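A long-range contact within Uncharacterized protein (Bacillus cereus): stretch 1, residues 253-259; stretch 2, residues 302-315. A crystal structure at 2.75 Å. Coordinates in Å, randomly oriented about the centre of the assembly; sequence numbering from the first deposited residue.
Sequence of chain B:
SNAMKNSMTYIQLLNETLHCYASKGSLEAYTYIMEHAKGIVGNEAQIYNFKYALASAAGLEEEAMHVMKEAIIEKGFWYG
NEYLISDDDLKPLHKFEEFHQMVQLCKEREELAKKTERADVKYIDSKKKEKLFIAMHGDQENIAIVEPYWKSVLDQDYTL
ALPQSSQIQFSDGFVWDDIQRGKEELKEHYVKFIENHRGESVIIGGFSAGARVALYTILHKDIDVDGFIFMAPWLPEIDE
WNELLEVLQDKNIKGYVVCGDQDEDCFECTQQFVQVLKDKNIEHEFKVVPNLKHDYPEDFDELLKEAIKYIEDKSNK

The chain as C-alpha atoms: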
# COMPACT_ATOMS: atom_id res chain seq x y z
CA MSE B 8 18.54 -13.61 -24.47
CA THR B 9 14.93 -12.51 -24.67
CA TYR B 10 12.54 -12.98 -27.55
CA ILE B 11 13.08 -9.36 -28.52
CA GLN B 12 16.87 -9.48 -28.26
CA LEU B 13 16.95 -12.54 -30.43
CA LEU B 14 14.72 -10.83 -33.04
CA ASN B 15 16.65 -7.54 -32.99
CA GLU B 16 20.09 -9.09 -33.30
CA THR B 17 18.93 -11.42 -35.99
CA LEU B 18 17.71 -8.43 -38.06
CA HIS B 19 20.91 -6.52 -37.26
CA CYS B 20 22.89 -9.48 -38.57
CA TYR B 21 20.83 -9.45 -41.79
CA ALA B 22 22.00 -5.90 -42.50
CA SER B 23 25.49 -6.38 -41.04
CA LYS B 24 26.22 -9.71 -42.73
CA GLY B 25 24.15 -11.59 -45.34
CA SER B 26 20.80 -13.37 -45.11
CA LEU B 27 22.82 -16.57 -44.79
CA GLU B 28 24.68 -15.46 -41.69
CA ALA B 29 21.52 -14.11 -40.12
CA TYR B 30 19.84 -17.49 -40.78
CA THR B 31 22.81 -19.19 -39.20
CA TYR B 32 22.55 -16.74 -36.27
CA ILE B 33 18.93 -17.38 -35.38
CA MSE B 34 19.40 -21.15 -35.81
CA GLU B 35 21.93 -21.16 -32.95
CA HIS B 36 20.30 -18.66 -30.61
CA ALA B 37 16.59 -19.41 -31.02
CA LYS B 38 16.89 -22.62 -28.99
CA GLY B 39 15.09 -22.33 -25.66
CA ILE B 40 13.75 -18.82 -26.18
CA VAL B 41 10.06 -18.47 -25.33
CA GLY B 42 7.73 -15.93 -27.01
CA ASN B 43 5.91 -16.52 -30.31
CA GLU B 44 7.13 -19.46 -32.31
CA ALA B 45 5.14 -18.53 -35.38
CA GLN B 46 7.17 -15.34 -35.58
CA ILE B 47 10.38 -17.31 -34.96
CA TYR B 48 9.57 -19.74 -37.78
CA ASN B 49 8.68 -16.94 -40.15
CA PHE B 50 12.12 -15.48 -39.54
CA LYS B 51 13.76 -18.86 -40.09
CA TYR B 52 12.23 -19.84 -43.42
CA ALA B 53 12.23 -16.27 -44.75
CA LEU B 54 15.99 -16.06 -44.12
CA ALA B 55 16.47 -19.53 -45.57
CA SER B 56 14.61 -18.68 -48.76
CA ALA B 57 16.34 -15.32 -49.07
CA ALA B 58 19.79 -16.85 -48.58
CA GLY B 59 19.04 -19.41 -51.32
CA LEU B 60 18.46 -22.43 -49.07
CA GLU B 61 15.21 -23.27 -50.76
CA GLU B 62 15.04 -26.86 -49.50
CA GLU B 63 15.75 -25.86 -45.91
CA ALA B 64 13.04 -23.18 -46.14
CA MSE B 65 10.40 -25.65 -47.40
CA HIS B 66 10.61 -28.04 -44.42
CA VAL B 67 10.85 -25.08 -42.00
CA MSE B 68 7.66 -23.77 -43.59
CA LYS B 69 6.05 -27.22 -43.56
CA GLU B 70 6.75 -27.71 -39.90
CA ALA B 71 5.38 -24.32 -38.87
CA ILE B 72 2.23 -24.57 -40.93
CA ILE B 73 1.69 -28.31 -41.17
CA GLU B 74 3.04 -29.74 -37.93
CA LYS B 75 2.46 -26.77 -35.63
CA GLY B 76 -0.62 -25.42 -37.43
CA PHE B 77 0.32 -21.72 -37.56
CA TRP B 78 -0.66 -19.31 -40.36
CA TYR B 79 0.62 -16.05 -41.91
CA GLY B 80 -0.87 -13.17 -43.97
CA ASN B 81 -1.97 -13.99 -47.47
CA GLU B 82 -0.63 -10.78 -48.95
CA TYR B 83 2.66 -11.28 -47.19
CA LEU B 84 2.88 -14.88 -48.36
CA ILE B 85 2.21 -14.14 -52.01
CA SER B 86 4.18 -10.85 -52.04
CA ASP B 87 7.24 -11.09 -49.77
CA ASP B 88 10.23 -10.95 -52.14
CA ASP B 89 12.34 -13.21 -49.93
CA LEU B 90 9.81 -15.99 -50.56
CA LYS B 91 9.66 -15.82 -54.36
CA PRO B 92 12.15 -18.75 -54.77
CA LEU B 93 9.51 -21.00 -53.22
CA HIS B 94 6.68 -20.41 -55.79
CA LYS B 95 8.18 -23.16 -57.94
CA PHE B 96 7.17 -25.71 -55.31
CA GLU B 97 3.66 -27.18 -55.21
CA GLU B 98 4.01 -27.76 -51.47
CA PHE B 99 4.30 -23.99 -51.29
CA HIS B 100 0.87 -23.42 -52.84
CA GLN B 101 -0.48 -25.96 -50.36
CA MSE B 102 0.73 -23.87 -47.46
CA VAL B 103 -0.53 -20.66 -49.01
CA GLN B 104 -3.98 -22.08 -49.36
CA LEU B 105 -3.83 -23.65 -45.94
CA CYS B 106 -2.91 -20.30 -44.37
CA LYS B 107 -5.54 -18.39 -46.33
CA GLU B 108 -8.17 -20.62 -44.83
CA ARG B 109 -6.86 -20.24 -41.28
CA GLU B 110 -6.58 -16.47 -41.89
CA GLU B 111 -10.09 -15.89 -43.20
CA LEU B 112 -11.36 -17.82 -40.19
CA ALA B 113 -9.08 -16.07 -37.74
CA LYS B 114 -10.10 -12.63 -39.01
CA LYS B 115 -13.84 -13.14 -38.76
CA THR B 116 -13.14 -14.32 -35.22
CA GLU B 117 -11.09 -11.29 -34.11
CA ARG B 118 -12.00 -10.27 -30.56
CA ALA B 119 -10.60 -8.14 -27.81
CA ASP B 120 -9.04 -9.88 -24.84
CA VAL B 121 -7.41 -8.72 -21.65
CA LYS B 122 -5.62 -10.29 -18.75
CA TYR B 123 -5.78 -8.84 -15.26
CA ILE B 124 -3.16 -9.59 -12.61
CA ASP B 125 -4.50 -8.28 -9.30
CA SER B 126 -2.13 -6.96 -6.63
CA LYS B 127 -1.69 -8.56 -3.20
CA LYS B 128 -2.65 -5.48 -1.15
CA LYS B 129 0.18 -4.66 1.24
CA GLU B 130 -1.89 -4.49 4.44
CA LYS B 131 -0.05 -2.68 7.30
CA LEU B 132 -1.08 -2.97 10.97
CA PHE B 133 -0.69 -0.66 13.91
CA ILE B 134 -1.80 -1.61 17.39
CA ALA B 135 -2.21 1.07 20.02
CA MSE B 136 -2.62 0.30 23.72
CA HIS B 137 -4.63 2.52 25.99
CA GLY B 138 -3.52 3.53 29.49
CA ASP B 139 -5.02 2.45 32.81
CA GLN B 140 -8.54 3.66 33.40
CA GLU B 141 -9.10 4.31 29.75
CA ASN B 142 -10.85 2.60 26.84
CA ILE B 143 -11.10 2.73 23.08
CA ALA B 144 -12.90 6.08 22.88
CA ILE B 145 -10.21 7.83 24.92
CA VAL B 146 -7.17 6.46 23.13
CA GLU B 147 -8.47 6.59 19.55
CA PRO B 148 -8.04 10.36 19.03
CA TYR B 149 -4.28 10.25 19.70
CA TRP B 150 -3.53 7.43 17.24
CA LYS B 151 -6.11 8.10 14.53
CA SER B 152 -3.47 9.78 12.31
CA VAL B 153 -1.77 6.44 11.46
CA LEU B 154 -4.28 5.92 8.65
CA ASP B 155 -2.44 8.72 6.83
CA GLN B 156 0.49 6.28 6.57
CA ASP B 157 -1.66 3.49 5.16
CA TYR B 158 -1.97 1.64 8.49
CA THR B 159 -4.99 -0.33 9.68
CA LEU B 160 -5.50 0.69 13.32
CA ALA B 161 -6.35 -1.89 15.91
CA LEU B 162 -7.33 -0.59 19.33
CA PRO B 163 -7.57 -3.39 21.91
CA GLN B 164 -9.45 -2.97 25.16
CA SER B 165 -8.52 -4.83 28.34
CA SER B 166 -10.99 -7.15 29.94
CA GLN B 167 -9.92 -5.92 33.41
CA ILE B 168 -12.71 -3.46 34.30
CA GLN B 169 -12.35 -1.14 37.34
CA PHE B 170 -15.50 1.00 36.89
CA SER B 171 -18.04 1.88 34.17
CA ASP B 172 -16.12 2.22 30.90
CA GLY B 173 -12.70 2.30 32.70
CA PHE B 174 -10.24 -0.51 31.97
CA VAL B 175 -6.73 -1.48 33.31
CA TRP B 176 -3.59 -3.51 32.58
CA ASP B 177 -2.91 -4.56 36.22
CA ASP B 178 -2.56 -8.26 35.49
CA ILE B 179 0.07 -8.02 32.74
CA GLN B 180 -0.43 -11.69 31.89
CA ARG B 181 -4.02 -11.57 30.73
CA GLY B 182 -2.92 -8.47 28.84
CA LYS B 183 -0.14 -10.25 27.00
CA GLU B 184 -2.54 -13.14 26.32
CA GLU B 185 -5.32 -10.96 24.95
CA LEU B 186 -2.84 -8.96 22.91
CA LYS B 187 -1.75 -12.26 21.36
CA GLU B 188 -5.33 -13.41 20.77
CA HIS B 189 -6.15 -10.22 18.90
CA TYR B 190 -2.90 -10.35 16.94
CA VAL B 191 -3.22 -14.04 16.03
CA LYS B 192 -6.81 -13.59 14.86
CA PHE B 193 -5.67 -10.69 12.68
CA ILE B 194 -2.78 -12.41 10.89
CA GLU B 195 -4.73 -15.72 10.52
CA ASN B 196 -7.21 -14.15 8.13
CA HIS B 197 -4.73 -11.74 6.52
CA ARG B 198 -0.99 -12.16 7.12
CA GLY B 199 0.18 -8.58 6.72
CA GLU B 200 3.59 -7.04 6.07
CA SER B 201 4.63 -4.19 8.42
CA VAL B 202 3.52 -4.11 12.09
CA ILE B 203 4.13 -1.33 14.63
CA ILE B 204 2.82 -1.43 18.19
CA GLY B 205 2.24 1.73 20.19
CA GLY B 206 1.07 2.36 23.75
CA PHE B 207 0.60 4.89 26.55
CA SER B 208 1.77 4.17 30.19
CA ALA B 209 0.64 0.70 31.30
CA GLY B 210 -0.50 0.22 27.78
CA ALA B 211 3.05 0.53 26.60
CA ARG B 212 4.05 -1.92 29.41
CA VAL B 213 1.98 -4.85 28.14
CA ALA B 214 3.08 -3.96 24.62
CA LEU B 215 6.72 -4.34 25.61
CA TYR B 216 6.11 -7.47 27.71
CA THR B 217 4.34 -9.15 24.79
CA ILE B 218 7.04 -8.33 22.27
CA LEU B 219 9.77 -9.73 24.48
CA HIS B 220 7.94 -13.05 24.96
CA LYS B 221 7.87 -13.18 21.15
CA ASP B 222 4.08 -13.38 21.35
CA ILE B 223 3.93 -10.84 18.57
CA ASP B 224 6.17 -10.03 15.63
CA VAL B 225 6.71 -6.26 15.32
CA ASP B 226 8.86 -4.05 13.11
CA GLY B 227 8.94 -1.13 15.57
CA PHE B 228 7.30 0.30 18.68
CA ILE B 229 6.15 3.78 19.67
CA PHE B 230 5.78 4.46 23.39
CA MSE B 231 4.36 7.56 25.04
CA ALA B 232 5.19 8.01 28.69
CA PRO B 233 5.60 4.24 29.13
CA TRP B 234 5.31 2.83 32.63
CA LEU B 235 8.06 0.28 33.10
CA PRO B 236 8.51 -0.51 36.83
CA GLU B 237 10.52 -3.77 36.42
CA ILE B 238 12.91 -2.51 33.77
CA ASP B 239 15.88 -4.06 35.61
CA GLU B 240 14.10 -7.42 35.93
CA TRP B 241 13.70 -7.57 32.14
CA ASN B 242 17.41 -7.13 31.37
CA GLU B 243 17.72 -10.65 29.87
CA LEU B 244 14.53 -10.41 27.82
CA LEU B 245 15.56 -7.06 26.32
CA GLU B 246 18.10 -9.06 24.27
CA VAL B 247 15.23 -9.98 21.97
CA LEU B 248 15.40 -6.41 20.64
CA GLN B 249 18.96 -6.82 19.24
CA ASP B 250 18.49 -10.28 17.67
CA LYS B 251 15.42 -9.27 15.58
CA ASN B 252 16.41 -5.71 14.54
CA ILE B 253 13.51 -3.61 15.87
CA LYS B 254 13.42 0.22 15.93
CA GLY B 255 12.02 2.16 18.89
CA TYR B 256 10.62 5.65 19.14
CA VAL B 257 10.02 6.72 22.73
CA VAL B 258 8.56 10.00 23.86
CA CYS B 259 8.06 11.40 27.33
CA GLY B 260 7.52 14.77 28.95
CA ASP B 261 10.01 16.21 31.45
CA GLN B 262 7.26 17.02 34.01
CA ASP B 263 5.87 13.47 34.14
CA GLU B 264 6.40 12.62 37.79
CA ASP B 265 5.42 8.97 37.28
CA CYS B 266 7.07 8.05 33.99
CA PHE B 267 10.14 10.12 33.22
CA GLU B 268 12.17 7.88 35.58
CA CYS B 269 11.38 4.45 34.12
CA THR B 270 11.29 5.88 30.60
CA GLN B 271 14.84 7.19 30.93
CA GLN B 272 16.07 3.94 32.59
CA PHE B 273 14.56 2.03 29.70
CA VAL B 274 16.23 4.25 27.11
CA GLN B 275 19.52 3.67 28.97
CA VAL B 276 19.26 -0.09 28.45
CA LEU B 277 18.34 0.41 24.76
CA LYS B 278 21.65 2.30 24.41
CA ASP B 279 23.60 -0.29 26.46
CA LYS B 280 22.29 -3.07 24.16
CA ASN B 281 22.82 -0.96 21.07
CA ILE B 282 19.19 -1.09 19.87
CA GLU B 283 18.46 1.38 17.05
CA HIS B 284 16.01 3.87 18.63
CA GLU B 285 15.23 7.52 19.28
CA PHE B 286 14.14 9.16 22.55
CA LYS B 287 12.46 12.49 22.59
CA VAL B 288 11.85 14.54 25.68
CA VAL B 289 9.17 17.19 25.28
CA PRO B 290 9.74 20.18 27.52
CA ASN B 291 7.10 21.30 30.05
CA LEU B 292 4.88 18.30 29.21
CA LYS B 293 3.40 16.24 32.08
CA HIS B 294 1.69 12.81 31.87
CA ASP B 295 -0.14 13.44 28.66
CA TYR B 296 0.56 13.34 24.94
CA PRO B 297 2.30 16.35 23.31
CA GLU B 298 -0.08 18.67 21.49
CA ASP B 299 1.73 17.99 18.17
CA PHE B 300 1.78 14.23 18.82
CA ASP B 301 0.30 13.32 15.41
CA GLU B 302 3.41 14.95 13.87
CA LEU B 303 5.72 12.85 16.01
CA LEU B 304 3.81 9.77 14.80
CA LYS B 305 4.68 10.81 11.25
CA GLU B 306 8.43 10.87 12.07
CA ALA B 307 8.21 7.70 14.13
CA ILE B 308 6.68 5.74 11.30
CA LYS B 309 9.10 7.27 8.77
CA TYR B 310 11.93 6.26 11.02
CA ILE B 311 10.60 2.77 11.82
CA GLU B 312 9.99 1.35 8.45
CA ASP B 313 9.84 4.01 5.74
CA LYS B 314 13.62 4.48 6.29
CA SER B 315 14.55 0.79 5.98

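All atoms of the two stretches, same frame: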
# COMPACT_ATOMS: atom_id res chain seq x y z
N ILE B 253 14.74 -4.38 15.71
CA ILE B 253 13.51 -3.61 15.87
C ILE B 253 13.87 -2.18 16.24
O ILE B 253 14.78 -1.95 17.05
CB ILE B 253 12.64 -4.18 17.00
CG1 ILE B 253 12.35 -5.66 16.78
CG2 ILE B 253 11.35 -3.38 17.12
CD1 ILE B 253 11.51 -6.30 17.86
N LYS B 254 13.17 -1.21 15.65
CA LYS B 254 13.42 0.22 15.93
C LYS B 254 12.42 0.75 16.95
O LYS B 254 11.25 0.38 16.93
CB LYS B 254 13.37 1.05 14.65
CG LYS B 254 14.41 0.64 13.61
CD LYS B 254 14.41 1.56 12.40
CE LYS B 254 15.40 1.11 11.34
NZ LYS B 254 15.43 2.01 10.15
N GLY B 255 12.88 1.61 17.85
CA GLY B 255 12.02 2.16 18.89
C GLY B 255 11.98 3.67 18.91
O GLY B 255 13.00 4.34 18.71
N TYR B 256 10.79 4.22 19.10
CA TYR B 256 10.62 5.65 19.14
C TYR B 256 9.90 5.84 20.46
O TYR B 256 8.80 5.34 20.65
CB TYR B 256 9.76 6.14 17.97
CG TYR B 256 9.81 7.64 17.74
CD1 TYR B 256 9.05 8.52 18.51
CD2 TYR B 256 10.58 8.17 16.71
CE1 TYR B 256 9.08 9.88 18.27
CE2 TYR B 256 10.61 9.53 16.47
CZ TYR B 256 9.86 10.38 17.25
OH TYR B 256 9.91 11.73 17.01
N VAL B 257 10.58 6.48 21.41
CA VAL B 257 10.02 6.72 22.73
C VAL B 257 9.91 8.22 22.97
O VAL B 257 10.81 8.99 22.62
CB VAL B 257 10.90 6.09 23.82
CG1 VAL B 257 10.35 6.40 25.20
CG2 VAL B 257 11.01 4.59 23.58
N VAL B 258 8.80 8.62 23.59
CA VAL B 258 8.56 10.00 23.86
C VAL B 258 8.08 10.12 25.28
O VAL B 258 7.31 9.30 25.73
CB VAL B 258 7.43 10.54 22.93
CG1 VAL B 258 7.12 12.01 23.25
CG2 VAL B 258 7.79 10.39 21.46
N CYS B 259 8.51 11.16 25.97
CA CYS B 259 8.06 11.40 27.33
C CYS B 259 8.32 12.85 27.69
O CYS B 259 9.28 13.47 27.21
CB CYS B 259 8.75 10.51 28.33
SG CYS B 259 8.15 10.80 30.01
N GLU B 302 2.24 14.62 14.68
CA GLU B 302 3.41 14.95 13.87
C GLU B 302 4.56 14.05 14.26
O GLU B 302 5.35 13.64 13.41
CB GLU B 302 3.81 16.42 14.03
CG GLU B 302 2.83 17.38 13.39
CD GLU B 302 2.76 17.20 11.87
OE1 GLU B 302 3.54 16.41 11.31
OE2 GLU B 302 1.92 17.88 11.23
N LEU B 303 4.67 13.74 15.55
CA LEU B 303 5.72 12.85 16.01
C LEU B 303 5.45 11.49 15.41
O LEU B 303 6.38 10.83 14.95
CB LEU B 303 5.77 12.76 17.52
CG LEU B 303 6.01 14.09 18.25
CD1 LEU B 303 6.04 13.86 19.75
CD2 LEU B 303 7.30 14.76 17.79
N LEU B 304 4.18 11.07 15.40
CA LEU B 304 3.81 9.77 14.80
C LEU B 304 4.26 9.67 13.35
O LEU B 304 4.59 8.58 12.88
CB LEU B 304 2.31 9.49 14.85
CG LEU B 304 1.65 9.06 16.14
CD1 LEU B 304 0.14 8.96 15.96
CD2 LEU B 304 2.21 7.71 16.55
N LYS B 305 4.24 10.80 12.64
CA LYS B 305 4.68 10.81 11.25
C LYS B 305 6.17 10.44 11.23
O LYS B 305 6.55 9.48 10.55
CB LYS B 305 4.41 12.17 10.60
CG LYS B 305 4.74 12.21 9.12
CD LYS B 305 4.30 13.49 8.44
CE LYS B 305 2.78 13.63 8.45
NZ LYS B 305 2.33 14.83 7.70
N GLU B 306 6.99 11.17 11.98
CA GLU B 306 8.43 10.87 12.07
C GLU B 306 8.69 9.43 12.49
O GLU B 306 9.47 8.73 11.88
CB GLU B 306 9.16 11.71 13.13
CG GLU B 306 9.49 13.15 12.85
CD GLU B 306 10.38 13.73 13.94
OE1 GLU B 306 10.91 14.86 13.79
OE2 GLU B 306 10.62 13.02 14.95
N ALA B 307 8.06 9.04 13.59
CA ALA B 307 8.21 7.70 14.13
C ALA B 307 8.04 6.64 13.07
O ALA B 307 8.89 5.78 12.88
CB ALA B 307 7.22 7.49 15.26
N ILE B 308 6.94 6.71 12.34
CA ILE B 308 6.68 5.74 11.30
C ILE B 308 7.73 5.84 10.19
O ILE B 308 8.20 4.82 9.69
CB ILE B 308 5.25 5.86 10.78
CG1 ILE B 308 4.28 5.49 11.91
CG2 ILE B 308 5.03 4.93 9.58
CD1 ILE B 308 2.82 5.50 11.51
N LYS B 309 8.08 7.06 9.80
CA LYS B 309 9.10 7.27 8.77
C LYS B 309 10.33 6.53 9.20
O LYS B 309 10.82 5.66 8.51
CB LYS B 309 9.43 8.75 8.55
CG LYS B 309 8.38 9.55 7.79
CD LYS B 309 8.66 11.05 7.86
CE LYS B 309 10.04 11.45 7.35
NZ LYS B 309 10.25 12.91 7.53
N TYR B 310 10.77 6.87 10.40
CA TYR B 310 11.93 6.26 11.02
C TYR B 310 11.85 4.74 11.04
O TYR B 310 12.69 4.07 10.45
CB TYR B 310 12.07 6.79 12.45
CG TYR B 310 13.15 6.14 13.27
CD1 TYR B 310 14.49 6.52 13.14
CD2 TYR B 310 12.83 5.20 14.24
CE1 TYR B 310 15.47 5.94 13.92
CE2 TYR B 310 13.81 4.62 15.03
CZ TYR B 310 15.12 4.99 14.87
OH TYR B 310 16.09 4.40 15.66
N ILE B 311 10.80 4.22 11.68
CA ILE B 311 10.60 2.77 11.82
C ILE B 311 10.68 1.94 10.57
O ILE B 311 11.51 1.04 10.46
CB ILE B 311 9.28 2.43 12.57
CG1 ILE B 311 9.41 2.86 14.03
CG2 ILE B 311 8.98 0.93 12.52
CD1 ILE B 311 8.18 2.61 14.86
N GLU B 312 9.85 2.21 9.58
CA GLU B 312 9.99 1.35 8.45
C GLU B 312 10.12 1.92 7.06
O GLU B 312 10.74 1.31 6.19
CB GLU B 312 8.72 0.53 8.19
CG GLU B 312 9.00 -0.69 7.33
CD GLU B 312 9.99 -1.66 8.00
OE1 GLU B 312 10.28 -1.51 9.21
OE2 GLU B 312 10.48 -2.58 7.31
N ASP B 313 9.60 3.14 6.89
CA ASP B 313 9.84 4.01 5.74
C ASP B 313 11.37 3.98 5.50
O ASP B 313 11.81 3.61 4.41
CB ASP B 313 9.14 5.35 5.98
CG ASP B 313 9.26 6.32 4.83
OD1 ASP B 313 9.76 5.94 3.75
OD2 ASP B 313 8.81 7.47 4.99
N LYS B 314 12.17 4.35 6.50
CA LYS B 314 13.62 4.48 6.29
C LYS B 314 14.20 3.19 5.70
O LYS B 314 14.78 3.21 4.61
CB LYS B 314 14.39 4.82 7.57
CG LYS B 314 15.89 4.93 7.31
CD LYS B 314 16.74 5.12 8.55
CE LYS B 314 18.22 5.10 8.16
NZ LYS B 314 19.15 5.21 9.31
N SER B 315 14.04 2.09 6.42
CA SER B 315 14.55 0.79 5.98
C SER B 315 13.55 -0.33 6.26
O SER B 315 13.91 -1.41 6.74
CB SER B 315 15.88 0.51 6.68
OG SER B 315 15.72 0.52 8.09

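Strand 254-259 lies against helix 302-313 with the two N-to-C directions 168° apart, nearly antiparallel, and the axes approach to 8.2 Å. The register follows from the nearest CA pairs: K254 CA is 5.6 Å from I311 CA. Y256 CA is 5.9 Å from A307 CA. V258 CA is 8.8 Å from L303 CA. The backbones therefore diverge toward V258. Alternation along the strand sends the CA-to-CB bonds of K254, Y256 and V258 toward the helix, while V257 and C259 are out of reach, so the strand's side-chain packing comes from every second residue. Together the stretches bury 533 Å², of which K254 contributes 135 Å² and Y256 119 Å².

A close fit forms at Y256. A307, with a single methyl for a side chain, leaves a shallow hollow on the helix, and the tyrosine ring lies over it. A307 CB sits 3.8 Å from the centroid of the Y256 ring and 18° off the ring normal, the geometry of a CH-pi contact over the face; the closest atoms are Y256 CD2 and A307 CA, 3.5 Å apart. Such an approach brings the ring almost onto the helix backbone, consistent with the short CA separation at this level. With chi1 at -166° (t), the ring extends obliquely across the helix toward its earlier turns. Its hydroxyl reaches the edge of the contact, where Y256 OH donates a hydrogen bond to E306 OE2 at 2.5 Å. A tyrosine suits this place because its flat ring is buried against the alanine while its polar tip meets a carboxylate on an exposed residue.

Beyond the ring, L303 fills the wider part of the gap. L303 CB is 4.5 Å from Y256 CE1, and L303 CD1 is 4.1 Å from V258 CG1, so this leucine touches both strand residues. The branched valine and the longer leucine meet across the 8.8 Å between V258 CA and L303 CA, and both are buried and apolar.

At the other end, K254 and Y310 form the second interlocked pair. The CA-to-CB bond of Y310 points toward the strand, and chi1 is t (174°). The lysine's aliphatic chain passes across one face of the Y310 ring, with CD over that face and K254 CB 3.6 Å from Y310 CE2. All of the chi angles after chi1 (-61°, m) are t, so the chain is extended from CB outward and slants across the helix toward its later residues. I311 lines the same path: I311 O is 3.5 Å from K254 CD, and I311 CG1 is 4.4 Å from K254 CB. The ammonium finds its partner at the tip, where K254 NZ donates to S315 OG at 2.6 Å; a second, weak hydrogen bond runs from K254 NZ to Y310 O at 3.4 Å. K254 NZ also lies 5.5 Å from the Y310 ring centroid, 8° off its normal, a cation-pi attraction that is weak at most.

Next to this lysine, G255 meets the helix through its backbone, with G255 O 3.8 Å from Y310 CE2; a CB here would point away from the helix, so this contact does not itself call for glycine.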